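Putative branched-chain amino acid ABC transporter (Chromobacterium violaceum, PDB 4PYR) binds glutathione and is a putative LppC-family lipoprotein with a periplasmic-binding-protein-like chain, possibly acting as an enzyme regulator. Local coordinates at residues A[120-125]-A[174-179]; A[124-129]-A[155-160]. All blocks are in the same frame, centred on the assembly; numbering follows the deposited sequence. Where two conformers were deposited one is given.

Contacts 1 and 2 share Ala124 and Pro125 and lie on the two flanks of strand 125-129, in the same mixed sheet. Contact 1 joins the loop before this strand to the start of strand 176-180. It is partly buried, with its polar part toward the surface, and a carboxylate, backbone N-H groups and a water do most of the work; Pro125 and Ala176 are its buried members. Contact 2 joins strand 125-129 to the outermost strand 155-158. Regular parallel backbone bonding dominates there, with apolar packing on the Leu126/Val128 face and Gln156 beside Leu127 and Val129 on the other. Its touching residues of 125-129 are buried; all those of 155-160 are exposed or partly so.

Contact 1: residues A[120-125]-A[174-179]; sequences DSRAAP and ADAVAL
Asp175 turns its carboxylate onto the backbone of the 120-125 loop and holds two successive N-H groups. Its CG sits between the backbone N and the carbonyl carbon (chi1 70°). The two oxygens are used differently. OD2 takes the N-H of Ala123 on its syn lone pair, with Ala123 N at 2.7 Å from Asp175 OD2. OD1 is met by the next N-H from above the carboxylate plane, 45° out of it, with Ala124 N at 2.9 Å from Asp175 OD1. A bond also runs the other way. Asp175 N donates to Ala124 O at 3.2 Å.

Arg122 lies against the methyl of Ala176. Its chain is bent at chi2. CG packs on this methyl, with Arg122 CG 3.7 Å from Ala176 CB, and CD stays close to it. The guanidinium does not touch the carboxylate: Arg122 NH1 is 5.6 Å from Asp175 OD2. Water 1 bridges the two groups. It lies at the guanidinium edge, in plane, accepts from Arg122 NH1 and donates to Asp175 OD2. Arg122 NE is hydrogen-bonded to Tyr200 OH, which also bonds Asp120 OD2.

Ser121, with positive phi, is the C-prime residue of the Schellman motif that ends helix 106-119. Asp175 binds the loop that links this helix to strand 125-129. Three hydrogen-bond donors face its carboxylate, two from the backbone and one from water. Together with the nearby Arg122 charge, they would be expected to favour the ionised form.

Contact 2: residues A[124-129]-A[155-160]; sequences APLLVV and RQMAFD
Gln156 lies beside Leu127, and the two side chains point the same way from neighbouring parallel strands. CG of Gln156 is anti to the backbone N (chi1 179°), and the chain is extended beyond it. Near its root, CB and CG pass close to the carbonyl oxygen of Leu127. CG also meets both Leu127 CD2 and Val129 CG2, with Gln156 CG 4.0 Å from Leu127 CD2. CD and OE1 run past the same leucine methyl, and Gln156 OE1 is likewise 4.0 Å from Leu127 CD2. The amide nitrogen lies by Val129: Gln156 NE2 is 3.8 Å from Val129 CG2.

Four backbone hydrogen bonds join the strands. Leu127 N donates to Arg155 O at 2.8 Å, and Met157 N to Leu127 O at 2.8 Å. Val129 N then donates to Met157 O at 3.0 Å, and Phe159 N to Val129 O at 2.9 Å. Water 2 bridges Pro125 O and Arg155 N at one end. Water 3 bridges Val129 O and Phe159 O at the other. On the face of Leu126 and Val128, Met157, a selenomethionine, crosses Leu126, but the close approach of Met157 CG to Leu126 CD1 belongs to one of two conformers and is doubtful. Val128 CG1 meets Phe159 CB at 4.0 Å.

The strands run at 28° to each other and are the two strands of a beta-alpha-beta unit. Its helix 133-150 covers the face of Leu127, Val129 and Gln156, through Phe142, Gln136 and Ala143. On the other face, Ala170 of helix 165-172 touches Leu126 and Met157, while its Leu167 and Leu189 of helix 183-192 pack on Val128 and Phe159. Strand 155-158 is the outermost strand of the sheet on this side, and strand 176-180 flanks 125-129 on its other edge.

Contact 1: residues A[120-125]-A[174-179]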
loop_
_atom_site.group_PDB
_atom_site.type_symbol
_atom_site.label_atom_id
_atom_site.label_comp_id
_atom_site.label_asym_id
_atom_site.label_seq_id
_atom_site.Cartn_x
_atom_site.Cartn_y
_atom_site.Cartn_z
ATOM N N ASP A 120 16.415 13.064 6.303
ATOM C CA ASP A 120 16.967 13.016 7.668
ATOM C C ASP A 120 18.518 13.036 7.709
ATOM O O ASP A 120 19.103 12.746 8.749
ATOM C CB ASP A 120 16.500 11.736 8.403
ATOM C CG ASP A 120 15.040 11.753 8.855
ATOM O OD1 ASP A 120 14.386 12.806 8.741
ATOM O OD2 ASP A 120 14.557 10.680 9.388
ATOM N N SER A 121 19.175 13.337 6.584
ATOM C CA SER A 121 20.636 13.486 6.497
ATOM C C SER A 121 21.428 12.267 6.923
ATOM O O SER A 121 22.516 12.395 7.506
ATOM C CB SER A 121 21.147 14.711 7.284
ATOM O OG SER A 121 20.610 15.909 6.782
ATOM N N ARG A 122 20.891 11.088 6.634
ATOM C CA ARG A 122 21.637 9.856 6.865
ATOM C C ARG A 122 22.585 9.732 5.697
ATOM O O ARG A 122 22.153 9.535 4.591
ATOM C CB ARG A 122 20.715 8.649 6.933
ATOM C CG ARG A 122 19.613 8.782 7.978
ATOM C CD ARG A 122 20.114 9.443 9.248
ATOM N NE ARG A 122 19.057 9.444 10.255
ATOM C CZ ARG A 122 19.162 10.018 11.439
ATOM N NH1 ARG A 122 20.274 10.632 11.787
ATOM N NH2 ARG A 122 18.135 9.975 12.277
ATOM N N ALA A 123 23.873 9.878 5.949
ATOM C CA ALA A 123 24.863 9.882 4.867
ATOM C C ALA A 123 25.402 8.499 4.512
ATOM O O ALA A 123 25.862 8.275 3.390
ATOM C CB ALA A 123 26.017 10.788 5.233
ATOM N N ALA A 124 25.370 7.591 5.466
ATOM C CA ALA A 124 25.994 6.291 5.300
ATOM C C ALA A 124 25.150 5.214 5.992
ATOM O O ALA A 124 25.585 4.585 6.942
ATOM C CB ALA A 124 27.418 6.317 5.831
ATOM N N PRO A 125 23.921 5.020 5.524
ATOM C CA PRO A 125 23.112 3.998 6.156
ATOM C C PRO A 125 23.538 2.602 5.724
ATOM O O PRO A 125 24.137 2.408 4.665
ATOM C CB PRO A 125 21.719 4.271 5.620
ATOM C CG PRO A 125 21.988 4.866 4.264
ATOM C CD PRO A 125 23.175 5.726 4.471
ATOM N N ALA A 174 27.949 2.785 10.414
ATOM C CA ALA A 174 26.821 3.441 9.741
ATOM C C ALA A 174 26.201 4.535 10.603
ATOM O O ALA A 174 26.280 4.495 11.838
ATOM C CB ALA A 174 25.776 2.411 9.395
ATOM N N ASP A 175 25.568 5.512 9.962
ATOM C CA ASP A 175 24.851 6.553 10.714
ATOM C C ASP A 175 23.335 6.298 10.796
ATOM O O ASP A 175 22.593 7.093 11.406
ATOM C CB ASP A 175 25.193 7.973 10.229
ATOM C CG ASP A 175 24.652 8.282 8.860
ATOM O OD1 ASP A 175 24.250 7.356 8.143
ATOM O OD2 ASP A 175 24.621 9.491 8.503
ATOM N N ALA A 176 22.890 5.180 10.212
ATOM C CA ALA A 176 21.533 4.679 10.389
ATOM C C ALA A 176 21.444 3.281 9.817
ATOM O O ALA A 176 22.283 2.878 8.999
ATOM C CB ALA A 176 20.534 5.590 9.687
ATOM N N VAL A 177 20.398 2.565 10.206
ATOM C CA VAL A 177 20.111 1.249 9.664
ATOM C C VAL A 177 18.732 1.243 9.022
ATOM O O VAL A 177 17.775 1.684 9.633
ATOM C CB VAL A 177 20.214 0.164 10.740
ATOM C CG1 VAL A 177 19.850 -1.202 10.182
ATOM C CG2 VAL A 177 21.606 0.194 11.278
ATOM N N ALA A 178 18.638 0.724 7.808
ATOM C CA ALA A 178 17.370 0.527 7.129
ATOM C C ALA A 178 17.058 -0.942 7.105
ATOM O O ALA A 178 17.902 -1.710 6.685
ATOM C CB ALA A 178 17.475 1.046 5.700
ATOM N N LEU A 179 15.896 -1.343 7.604
ATOM C CA LEU A 179 15.506 -2.717 7.652
ATOM C C LEU A 179 14.559 -3.093 6.538
ATOM O O LEU A 179 13.492 -2.498 6.398
ATOM C CB LEU A 179 14.814 -3.043 8.986
ATOM C CG LEU A 179 15.644 -2.742 10.239
ATOM C CD1 LEU A 179 14.941 -3.176 11.532
ATOM C CD2 LEU A 179 16.996 -3.456 10.172
HETATM O O HOH W 1 22.827 11.160 10.353
#

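Contact 2: residues A[124-129]-A[155-160]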
loop_
_atom_site.group_PDB
_atom_site.type_symbol
_atom_site.label_atom_id
_atom_site.label_comp_id
_atom_site.label_asym_id
_atom_site.label_seq_id
_atom_site.Cartn_x
_atom_site.Cartn_y
_atom_site.Cartn_z
ATOM N N ALA A 124 25.370 7.591 5.466
ATOM C CA ALA A 124 25.994 6.291 5.300
ATOM C C ALA A 124 25.150 5.214 5.992
ATOM O O ALA A 124 25.585 4.585 6.942
ATOM C CB ALA A 124 27.418 6.317 5.831
ATOM N N PRO A 125 23.921 5.020 5.524
ATOM C CA PRO A 125 23.112 3.998 6.156
ATOM C C PRO A 125 23.538 2.602 5.724
ATOM O O PRO A 125 24.137 2.408 4.665
ATOM C CB PRO A 125 21.719 4.271 5.620
ATOM C CG PRO A 125 21.988 4.866 4.264
ATOM C CD PRO A 125 23.175 5.726 4.471
ATOM N N LEU A 126 23.227 1.633 6.574
ATOM C CA LEU A 126 23.345 0.239 6.230
ATOM C C LEU A 126 21.984 -0.347 5.988
ATOM O O LEU A 126 21.113 -0.289 6.857
ATOM C CB LEU A 126 24.005 -0.518 7.377
ATOM C CG LEU A 126 24.127 -2.037 7.176
ATOM C CD1 LEU A 126 25.083 -2.368 6.034
ATOM C CD2 LEU A 126 24.519 -2.777 8.448
ATOM N N LEU A 127 21.757 -0.881 4.793
ATOM C CA LEU A 127 20.524 -1.580 4.445
ATOM C C LEU A 127 20.670 -3.048 4.786
ATOM O O LEU A 127 21.608 -3.721 4.285
ATOM C CB LEU A 127 20.207 -1.406 2.939
ATOM C CG LEU A 127 19.062 -2.212 2.343
ATOM C CD1 LEU A 127 17.720 -1.789 2.909
ATOM C CD2 LEU A 127 19.053 -2.017 0.833
ATOM N N VAL A 128 19.810 -3.546 5.678
ATOM C CA VAL A 128 19.883 -4.939 6.068
ATOM C C VAL A 128 18.708 -5.643 5.476
ATOM O O VAL A 128 17.583 -5.178 5.638
ATOM C CB VAL A 128 19.853 -5.030 7.613
ATOM C CG1 VAL A 128 19.771 -6.490 8.044
ATOM C CG2 VAL A 128 21.056 -4.298 8.170
ATOM N N VAL A 129 18.964 -6.733 4.756
ATOM C CA VAL A 129 17.923 -7.412 3.983
ATOM C C VAL A 129 17.773 -8.901 4.330
ATOM O O VAL A 129 18.750 -9.664 4.285
ATOM C CB VAL A 129 18.234 -7.294 2.478
ATOM C CG1 VAL A 129 17.069 -7.848 1.693
ATOM C CG2 VAL A 129 18.551 -5.859 2.100
ATOM N N ARG A 155 25.317 0.858 1.152
ATOM C CA ARG A 155 25.884 -0.353 1.762
ATOM C C ARG A 155 24.761 -1.298 2.144
ATOM O O ARG A 155 23.838 -0.920 2.854
ATOM C CB ARG A 155 26.683 0.014 3.004
ATOM C CG ARG A 155 27.430 -1.160 3.620
ATOM C CD ARG A 155 28.793 -0.717 4.128
ATOM N NE ARG A 155 29.606 -0.272 3.013
ATOM C CZ ARG A 155 30.593 -0.982 2.489
ATOM N NH1 ARG A 155 30.904 -2.154 2.981
ATOM N NH2 ARG A 155 31.266 -0.513 1.482
ATOM N N GLN A 156 24.845 -2.534 1.668
ATOM C CA GLN A 156 23.784 -3.503 1.803
ATOM C C GLN A 156 24.328 -4.840 2.310
ATOM O O GLN A 156 25.304 -5.346 1.771
ATOM C CB GLN A 156 23.130 -3.690 0.454
ATOM C CG GLN A 156 22.032 -4.691 0.459
ATOM C CD GLN A 156 21.369 -4.870 -0.865
ATOM O OE1 GLN A 156 21.362 -3.968 -1.728
ATOM N NE2 GLN A 156 20.762 -6.021 -1.024
HETATM N N MSE A 157 23.674 -5.396 3.324
HETATM C CA MSE A 157 24.105 -6.647 3.914
HETATM C C MSE A 157 22.940 -7.589 3.997
HETATM O O MSE A 157 21.947 -7.250 4.676
HETATM C CB MSE A 157 24.649 -6.387 5.315
HETATM C CG MSE A 157 25.832 -5.429 5.272
HETATM SE SE MSE A 157 26.903 -5.633 6.912
HETATM C CE MSE A 157 27.180 -7.582 6.818
ATOM N N ALA A 158 23.176 -8.847 3.637
ATOM C CA ALA A 158 22.227 -9.932 3.875
ATOM C C ALA A 158 22.212 -10.261 5.374
ATOM O O ALA A 158 23.254 -10.446 5.964
ATOM C CB ALA A 158 22.664 -11.171 3.103
ATOM N N PHE A 159 21.024 -10.249 5.972
ATOM C CA PHE A 159 20.895 -10.665 7.379
ATOM C C PHE A 159 21.284 -12.124 7.560
ATOM O O PHE A 159 20.847 -12.964 6.790
ATOM C CB PHE A 159 19.469 -10.447 7.852
ATOM C CG PHE A 159 19.300 -10.730 9.335
ATOM C CD1 PHE A 159 19.800 -9.846 10.252
ATOM C CD2 PHE A 159 18.640 -11.847 9.771
ATOM C CE1 PHE A 159 19.672 -10.074 11.617
ATOM C CE2 PHE A 159 18.519 -12.089 11.131
ATOM C CZ PHE A 159 19.023 -11.193 12.049
ATOM N N ASP A 160 22.075 -12.406 8.621
ATOM C CA ASP A 160 22.550 -13.723 8.952
ATOM C C ASP A 160 22.210 -13.944 10.426
ATOM O O ASP A 160 22.863 -13.398 11.289
ATOM C CB ASP A 160 24.068 -13.812 8.722
ATOM C CG ASP A 160 24.580 -15.227 8.776
ATOM O OD1 ASP A 160 24.026 -16.035 9.552
ATOM O OD2 ASP A 160 25.544 -15.508 8.045
HETATM O O HOH W 2 25.650 3.376 2.750
HETATM O O HOH W 3 19.071 -12.538 4.851
#